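Local coordinates for coclaurine N-methyltransferase (Coptis japonica, PDB 6GKV), which transfers a methyl group from S-adenosyl-L-methionine to the ring nitrogen of coclaurine and related tetrahydroisoquinolines in plant alkaloid biosynthesis, at the interface of chains A and B. Sequence-based numbering; all coordinates share one arbitrary frame. Chains: chain A/B, Coclaurine N-methyltransferase.

The interface of chains A and B. Residues chain A 277-280, 340, 343; chain B 44-45, 48.
A:Glu340 meets the first turn of helix 44-58 of chain B, where its carboxylate takes the backbone N-H of B:Tyr44. The bond from N of B:Tyr44 to OE1 of A:Glu340 measures 2.8 Å with 145° at the hydrogen; it reaches the syn side of the oxygen, 24° out of the carboxylate plane. A bend at chi2 (-66°) turns the acid of A:Glu340 toward this N-H. Because N-H groups of a first helical turn lack partners within the helix, the carboxylate probably serves as an N-terminal cap from the other subunit, and the helix dipole would probably stabilise its negative charge. An alanine at A:Glu340 would remove this acceptor and is likely to leave the amide of B:Tyr44 without its mate across the dimer, weakening the hold on the helix start.

Apolar contacts continue along the start of the helix. The thioether of A:Met343, from strand 342-350, runs roughly at right angles to the side chain of B:Tyr44, its methyl CE 4.0 Å from CB of that tyrosine and its sulfur SD raised out of the ring plane on the CD2 side. On strand 272-279, A:Thr278 is the wedge: its methyl CG2 lies 3.9 Å from CG1 of B:Ile48 and 4.0 Å from CD2 of B:Tyr44, thus touching side chains one helical turn apart.

Other polar atoms lie close without an evident hydrogen bond: the hydroxyl OG1 of A:Thr278 sits 3.3 Å from CA of B:Glu45 and near its N, against the helix backbone. The whole extended side chain of B:Glu45 runs past the threonine carbonyl, its methylenes slightly nearer than its acid. The patch, twinned by the two-fold axis of the homodimer, hides 207 Å² of protein surface, summed over both chains. Its two acids stay apart, OE2 of A:Glu340 lying 6.7 Å from OE1 of B:Glu45, while CG of B:Glu45 rests 3.7 Å from the backbone O of A:Thr278.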
# COMPACT_ATOMS: atom_id res chain seq x y z
N TRP A 277 -3.38 -1.30 10.45
CA TRP A 277 -2.29 -1.21 11.40
C TRP A 277 -1.28 -2.25 10.98
O TRP A 277 -1.65 -3.22 10.31
CB TRP A 277 -2.74 -1.52 12.82
CG TRP A 277 -3.92 -0.77 13.34
CD1 TRP A 277 -3.89 0.27 14.24
CD2 TRP A 277 -5.30 -1.04 13.09
NE1 TRP A 277 -5.17 0.69 14.53
CE2 TRP A 277 -6.07 -0.10 13.82
CE3 TRP A 277 -6.00 -1.97 12.28
CZ2 TRP A 277 -7.46 -0.05 13.80
CZ3 TRP A 277 -7.39 -1.93 12.25
CH2 TRP A 277 -8.10 -0.97 13.01
N THR A 278 -0.02 -2.07 11.35
CA THR A 278 0.86 -3.21 11.47
C THR A 278 1.33 -3.30 12.92
O THR A 278 0.93 -2.50 13.78
CB THR A 278 2.08 -3.15 10.56
OG1 THR A 278 2.94 -2.08 10.96
CG2 THR A 278 1.66 -3.03 9.09
N LEU A 279 2.19 -4.27 13.16
CA LEU A 279 2.56 -4.72 14.50
C LEU A 279 3.93 -5.40 14.42
O LEU A 279 4.15 -6.25 13.55
CB LEU A 279 1.45 -5.64 15.00
CG LEU A 279 1.31 -6.42 16.29
CD1 LEU A 279 -0.10 -6.23 16.81
CD2 LEU A 279 1.53 -7.87 15.97
N SER A 280 4.87 -5.03 15.28
CA SER A 280 6.24 -5.55 15.17
C SER A 280 6.36 -7.07 15.17
O SER A 280 5.71 -7.76 15.97
CB SER A 280 7.12 -5.04 16.31
OG SER A 280 8.30 -5.83 16.36
N GLU A 340 11.42 -5.74 12.26
CA GLU A 340 11.04 -4.71 11.30
C GLU A 340 11.18 -5.20 9.87
O GLU A 340 11.38 -4.42 8.96
CB GLU A 340 11.88 -3.44 11.54
CG GLU A 340 11.47 -2.70 12.80
CD GLU A 340 10.05 -2.12 12.68
OE1 GLU A 340 9.72 -1.59 11.59
OE2 GLU A 340 9.24 -2.21 13.64
N MET A 343 6.41 -9.46 9.82
CA MET A 343 5.57 -8.93 10.88
C MET A 343 4.09 -9.24 10.65
O MET A 343 3.74 -10.03 9.77
CB MET A 343 5.77 -7.42 11.00
CG MET A 343 5.68 -6.67 9.65
SD MET A 343 6.01 -4.88 9.78
CE MET A 343 7.79 -4.82 9.70
N TYR B 44 7.71 0.39 11.68
CA TYR B 44 6.77 0.35 10.57
C TYR B 44 5.32 0.52 11.06
O TYR B 44 4.47 1.00 10.33
CB TYR B 44 6.93 -0.95 9.78
CG TYR B 44 6.40 -0.81 8.38
CD1 TYR B 44 7.10 -0.08 7.43
CD2 TYR B 44 5.20 -1.40 8.00
CE1 TYR B 44 6.62 0.06 6.13
CE2 TYR B 44 4.73 -1.29 6.72
CZ TYR B 44 5.43 -0.55 5.78
OH TYR B 44 4.93 -0.45 4.50
N GLU B 45 5.06 0.15 12.30
CA GLU B 45 3.78 0.41 12.90
C GLU B 45 3.46 1.92 12.86
O GLU B 45 2.41 2.32 12.33
CB GLU B 45 3.76 -0.15 14.34
CG GLU B 45 2.70 0.48 15.21
CD GLU B 45 2.58 -0.21 16.53
OE1 GLU B 45 3.39 -1.13 16.78
OE2 GLU B 45 1.69 0.16 17.33
N ILE B 48 2.96 3.39 9.30
CA ILE B 48 1.61 3.10 8.81
C ILE B 48 0.56 3.96 9.51
O ILE B 48 -0.45 4.33 8.91
CB ILE B 48 1.26 1.60 8.99
CG1 ILE B 48 2.19 0.74 8.13
CG2 ILE B 48 -0.19 1.31 8.60
CD1 ILE B 48 2.00 0.98 6.62